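Local coordinates for RING finger protein unkempt homolog (Mus musculus, PDB 5ELK) that binds specific RNA sequences through clustered CCCH zinc fingers and represses translation, controlling the early morphology of cortical neurons in the embryo, at residues T7-V10 / L11-K15; P110-A113 / F114-E118. One frame throughout, in Å; residues are numbered along the deposited sequence.

Contact 1. Residues T7-V10 / L11-K15. With nucleotides of chain B.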
# COMPACT_ATOMS: atom_id res chain seq x y z
N THR A 7 -1.01 -13.03 -0.16
CA THR A 7 -0.88 -11.84 -0.98
C THR A 7 -2.21 -11.35 -1.57
O THR A 7 -2.43 -10.15 -1.73
CB THR A 7 0.18 -12.06 -2.07
OG1 THR A 7 -0.22 -13.16 -2.90
CG2 THR A 7 1.52 -12.39 -1.42
N ALA A 8 -3.11 -12.29 -1.88
CA ALA A 8 -4.39 -11.93 -2.48
C ALA A 8 -5.24 -11.10 -1.52
O ALA A 8 -6.04 -10.28 -1.96
CB ALA A 8 -5.14 -13.17 -2.92
N TYR A 9 -5.06 -11.32 -0.23
CA TYR A 9 -5.83 -10.64 0.81
C TYR A 9 -5.21 -9.28 1.09
O TYR A 9 -5.92 -8.29 1.36
CB TYR A 9 -5.83 -11.48 2.09
CG TYR A 9 -6.73 -10.94 3.18
CD1 TYR A 9 -8.07 -11.29 3.23
CD2 TYR A 9 -6.23 -10.10 4.17
CE1 TYR A 9 -8.90 -10.80 4.24
CE2 TYR A 9 -7.05 -9.61 5.17
CZ TYR A 9 -8.38 -9.96 5.20
OH TYR A 9 -9.19 -9.47 6.19
N VAL A 10 -3.89 -9.23 1.03
CA VAL A 10 -3.16 -7.99 1.19
C VAL A 10 -3.66 -7.03 0.12
O VAL A 10 -3.98 -5.88 0.40
CB VAL A 10 -1.65 -8.20 1.01
CG1 VAL A 10 -0.89 -6.87 0.98
CG2 VAL A 10 -1.13 -9.09 2.12
N LEU A 11 -3.72 -7.54 -1.11
CA LEU A 11 -4.15 -6.75 -2.26
C LEU A 11 -5.51 -6.14 -2.05
O LEU A 11 -5.74 -4.98 -2.38
CB LEU A 11 -4.21 -7.61 -3.51
CG LEU A 11 -3.71 -7.02 -4.83
CD1 LEU A 11 -4.32 -7.80 -5.98
CD2 LEU A 11 -3.96 -5.51 -4.98
N GLY A 12 -6.43 -6.92 -1.50
CA GLY A 12 -7.81 -6.47 -1.37
C GLY A 12 -8.09 -5.60 -0.16
O GLY A 12 -9.05 -4.83 -0.16
N ASN A 13 -7.24 -5.69 0.87
CA ASN A 13 -7.58 -5.15 2.18
C ASN A 13 -6.52 -4.29 2.87
O ASN A 13 -6.84 -3.54 3.79
CB ASN A 13 -7.97 -6.30 3.11
CG ASN A 13 -9.04 -7.18 2.52
OD1 ASN A 13 -8.86 -8.39 2.36
ND2 ASN A 13 -10.18 -6.57 2.18
N TYR A 14 -5.26 -4.38 2.43
CA TYR A 14 -4.17 -3.68 3.10
C TYR A 14 -4.40 -2.17 3.24
O TYR A 14 -4.57 -1.47 2.24
CB TYR A 14 -2.87 -3.92 2.34
CG TYR A 14 -1.64 -3.37 3.03
CD1 TYR A 14 -1.11 -4.02 4.12
CD2 TYR A 14 -1.02 -2.22 2.58
CE1 TYR A 14 0.02 -3.55 4.75
CE2 TYR A 14 0.12 -1.74 3.21
CZ TYR A 14 0.63 -2.41 4.29
OH TYR A 14 1.75 -1.96 4.94
N LYS A 15 -4.38 -1.68 4.48
CA LYS A 15 -4.65 -0.27 4.81
C LYS A 15 -5.94 0.28 4.22
O LYS A 15 -6.02 1.45 3.86
CB LYS A 15 -3.45 0.59 4.45
CG LYS A 15 -2.32 0.37 5.42
CD LYS A 15 -1.06 1.09 5.01
CE LYS A 15 0.06 0.81 6.00
NZ LYS A 15 -0.32 1.17 7.40
P G B 5 11.61 4.56 0.76
OP1 G B 5 11.77 5.87 0.08
OP2 G B 5 12.74 4.03 1.58
O5' G B 5 10.34 4.57 1.73
C5' G B 5 9.22 5.41 1.46
C4' G B 5 8.00 4.97 2.24
O4' G B 5 7.43 3.79 1.61
C3' G B 5 8.25 4.61 3.71
O3' G B 5 7.14 5.01 4.50
C2' G B 5 8.32 3.08 3.67
O2' G B 5 7.98 2.45 4.89
C1' G B 5 7.32 2.76 2.57
N9 G B 5 7.57 1.48 1.89
C8 G B 5 8.65 1.17 1.09
N7 G B 5 8.59 -0.05 0.63
C5 G B 5 7.42 -0.58 1.16
C6 G B 5 6.84 -1.86 1.00
O6 G B 5 7.26 -2.82 0.35
N1 G B 5 5.65 -1.98 1.71
C2 G B 5 5.09 -0.98 2.46
N2 G B 5 3.93 -1.29 3.07
N3 G B 5 5.62 0.22 2.61
C4 G B 5 6.78 0.36 1.94

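Contact 2. Residues P110-A113 / F114-E118. With ZN (zinc ion), chain E; nucleotides of chain B.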
# COMPACT_ATOMS: atom_id res chain seq x y z
N PRO A 110 5.42 -10.04 5.00
CA PRO A 110 4.17 -10.23 4.26
C PRO A 110 3.52 -8.95 3.75
O PRO A 110 2.49 -9.02 3.09
CB PRO A 110 3.26 -10.91 5.29
CG PRO A 110 3.77 -10.40 6.61
CD PRO A 110 5.25 -10.23 6.45
N PHE A 111 4.13 -7.80 4.04
CA PHE A 111 3.57 -6.51 3.64
C PHE A 111 4.51 -5.78 2.73
O PHE A 111 4.33 -4.59 2.46
CB PHE A 111 3.23 -5.68 4.88
CG PHE A 111 2.23 -6.33 5.79
CD1 PHE A 111 1.11 -6.96 5.28
CD2 PHE A 111 2.42 -6.35 7.15
CE1 PHE A 111 0.20 -7.57 6.11
CE2 PHE A 111 1.51 -6.96 7.99
CZ PHE A 111 0.40 -7.57 7.46
N CYS A 112 5.52 -6.49 2.24
CA CYS A 112 6.36 -5.96 1.18
C CYS A 112 5.50 -5.86 -0.07
O CYS A 112 4.72 -6.78 -0.36
CB CYS A 112 7.55 -6.88 0.91
SG CYS A 112 8.77 -6.18 -0.24
N ALA A 113 5.65 -4.77 -0.81
CA ALA A 113 4.87 -4.55 -2.04
C ALA A 113 5.62 -5.07 -3.26
O ALA A 113 5.14 -4.96 -4.39
CB ALA A 113 4.55 -3.07 -2.22
N PHE A 114 6.81 -5.62 -3.02
CA PHE A 114 7.66 -6.15 -4.09
C PHE A 114 7.70 -7.67 -4.09
O PHE A 114 7.32 -8.33 -3.12
CB PHE A 114 9.07 -5.59 -3.94
CG PHE A 114 9.13 -4.11 -4.12
CD1 PHE A 114 8.88 -3.26 -3.05
CD2 PHE A 114 9.39 -3.56 -5.35
CE1 PHE A 114 8.92 -1.89 -3.22
CE2 PHE A 114 9.42 -2.19 -5.52
CZ PHE A 114 9.19 -1.36 -4.45
N ALA A 115 8.17 -8.24 -5.19
CA ALA A 115 8.14 -9.68 -5.37
C ALA A 115 9.29 -10.35 -4.63
O ALA A 115 10.43 -9.89 -4.66
CB ALA A 115 8.18 -10.02 -6.85
N HIS A 116 8.97 -11.44 -3.95
CA HIS A 116 9.97 -12.29 -3.34
C HIS A 116 10.17 -13.48 -4.26
O HIS A 116 10.04 -13.35 -5.47
CB HIS A 116 9.54 -12.68 -1.93
CG HIS A 116 9.49 -11.52 -0.99
ND1 HIS A 116 8.82 -11.54 0.20
CD2 HIS A 116 10.05 -10.28 -1.10
CE1 HIS A 116 8.97 -10.37 0.81
NE2 HIS A 116 9.71 -9.59 0.04
N ILE A 117 10.49 -14.63 -3.69
CA ILE A 117 10.83 -15.79 -4.48
C ILE A 117 9.62 -16.66 -4.63
O ILE A 117 8.83 -16.79 -3.70
CB ILE A 117 11.93 -16.59 -3.80
CG1 ILE A 117 13.12 -15.66 -3.52
CG2 ILE A 117 12.32 -17.82 -4.64
CD1 ILE A 117 13.68 -15.00 -4.76
N GLU A 118 9.48 -17.26 -5.81
CA GLU A 118 8.40 -18.18 -6.07
C GLU A 118 8.36 -19.21 -4.93
O GLU A 118 9.36 -19.87 -4.66
CB GLU A 118 8.63 -18.87 -7.42
CG GLU A 118 7.50 -19.80 -7.84
CD GLU A 118 7.85 -20.69 -9.03
OE1 GLU A 118 8.94 -20.50 -9.63
OE2 GLU A 118 7.03 -21.57 -9.36
ZN ZN E . 10.53 -7.70 0.31
P U B 3 7.01 2.75 -11.12
OP1 U B 3 8.48 2.60 -11.06
OP2 U B 3 6.20 2.06 -12.16
O5' U B 3 6.45 2.27 -9.71
C5' U B 3 5.55 3.08 -8.97
C4' U B 3 5.82 2.97 -7.49
O4' U B 3 5.48 1.63 -7.04
C3' U B 3 7.28 3.19 -7.10
O3' U B 3 7.33 3.76 -5.79
C2' U B 3 7.82 1.76 -7.05
O2' U B 3 8.99 1.59 -6.28
C1' U B 3 6.62 1.02 -6.46
N1 U B 3 6.59 -0.43 -6.74
C2 U B 3 6.17 -1.29 -5.72
O2 U B 3 5.82 -0.90 -4.62
N3 U B 3 6.17 -2.63 -6.04
C4 U B 3 6.56 -3.20 -7.23
O4 U B 3 6.51 -4.43 -7.36
C5 U B 3 6.97 -2.25 -8.22
C6 U B 3 6.98 -0.93 -7.95
P A B 4 8.59 4.65 -5.33
OP1 A B 4 8.09 5.90 -4.70
OP2 A B 4 9.50 4.71 -6.50
O5' A B 4 9.32 3.79 -4.20
C5' A B 4 8.68 3.53 -2.95
C4' A B 4 9.62 2.93 -1.93
O4' A B 4 10.04 1.60 -2.35
C3' A B 4 10.91 3.70 -1.64
O3' A B 4 11.25 3.41 -0.29
C2' A B 4 11.92 2.98 -2.53
O2' A B 4 13.27 3.16 -2.14
C1' A B 4 11.46 1.54 -2.36
N9 A B 4 11.86 0.62 -3.43
C8 A B 4 11.89 0.87 -4.78
N7 A B 4 12.24 -0.17 -5.50
C5 A B 4 12.44 -1.19 -4.57
C6 A B 4 12.83 -2.54 -4.71
N6 A B 4 13.09 -3.11 -5.89
N1 A B 4 12.93 -3.28 -3.58
C2 A B 4 12.66 -2.70 -2.40
N3 A B 4 12.29 -1.44 -2.14
C4 A B 4 12.20 -0.72 -3.28
P G B 5 11.61 4.56 0.76
OP1 G B 5 11.77 5.87 0.08
OP2 G B 5 12.74 4.03 1.58
O5' G B 5 10.34 4.57 1.73
C5' G B 5 9.22 5.41 1.46
C4' G B 5 8.00 4.97 2.24
O4' G B 5 7.43 3.79 1.61
C3' G B 5 8.25 4.61 3.71
O3' G B 5 7.14 5.01 4.50
C2' G B 5 8.32 3.08 3.67
O2' G B 5 7.98 2.45 4.89
C1' G B 5 7.32 2.76 2.57
N9 G B 5 7.57 1.48 1.89
C8 G B 5 8.65 1.17 1.09
N7 G B 5 8.59 -0.05 0.63
C5 G B 5 7.42 -0.58 1.16
C6 G B 5 6.84 -1.86 1.00
O6 G B 5 7.26 -2.82 0.35
N1 G B 5 5.65 -1.98 1.71
C2 G B 5 5.09 -0.98 2.46
N2 G B 5 3.93 -1.29 3.07
N3 G B 5 5.62 0.22 2.61
C4 G B 5 6.78 0.36 1.94

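Contact 1. Residues T7-V10 / L11-K15
The short helix 7-13, in the N-terminal part of the first CCCH finger region of this chain, brings Y9 and N13 together one turn apart. Carbonyl oxygen OD1 of N13 sits over the centre of the Y9 phenol ring, 3.0 Å above its plane, with the ring and amide planes 55° apart. Y9 can lie beneath the amide because its CG stands anti to the backbone N (chi1 -174°), while W4 meets the same aromatic ring edge-to-face. L11 N donates well to T7 O at 3.0 Å, but the next helical bonds, G12 N to A8 O and N13 N to Y9 O, are weak. Further along, V10 O takes two donors from the same face of its carbonyl plane: Y14 N at 2.8 Å, tilted 23° from that plane, and N13 N at 3.3 Å, well above it. Beside this fork the apolar side chains of V10 and Y14 run alongside each other, with V10 CG1 3.8 Å from Y14 CB. A tyrosine suits position 14 because its long ring spans from the helix to the RNA: F87 stacks on it, its OH is hydrogen-bonded to Y30 O, and that same OH lies 2.9 Å from N2 of guanosine 5 of chain B.

Contact 2. Residues P110-A113 / F114-E118
The zinc site of the last CCCH finger and its RNA-reading surface share the loop 110-118, in which C112 SG and H116 NE2 bind the same zinc ion, at 2.4 Å and 2.1 Å. C97 and C106 complete the site. The C112 thiolate has a second task, accepting F114 N at 3.4 Å in an N-H...S bond of 156°, and it also lies at the edge of the F114 ring. Between these two ligands of the C-x3-H pair lies F114, whose CG is anti to the carbonyl carbon (chi1 -64°), putting the ring out between two bases. U3 of chain B covers one face and A4 of chain B the other; F114 CZ is 3.3 Å from C5 of A4. With an alanine here the ring is gone, and U3 and A4 would probably lose the partner held between them, leaving a gap. Backbone atoms read base edges. A113 N donates to O6 of guanosine 5 of chain B at 2.8 Å. F111 O accepts N1 of the same guanine at 3.0 Å, and A113 O is hydrogen-bonded to N3 of U3. The small methyl of A113 suits a place where the backbone comes so close to the bases.

From the N terminus the chain first forms contact 1, within helix 7-13 in the first finger region, then runs through the rest of that finger and the middle one before contact 2 forms in the last finger. Each is local and closes no long loop; they follow in series, neither nesting nor crossing. In space, however, their centres are only about 12 Å apart, since the last finger folds back against the helix: Y14 CE1 lies 3.6 Å from F111 CD1, and V10 CG2 lies 3.8 Å from P110 O. This packing joins the two outer fingers, and guanosine 5 of chain B lies close to both, approached by Y14 OH and bonded to the backbone of 110-113.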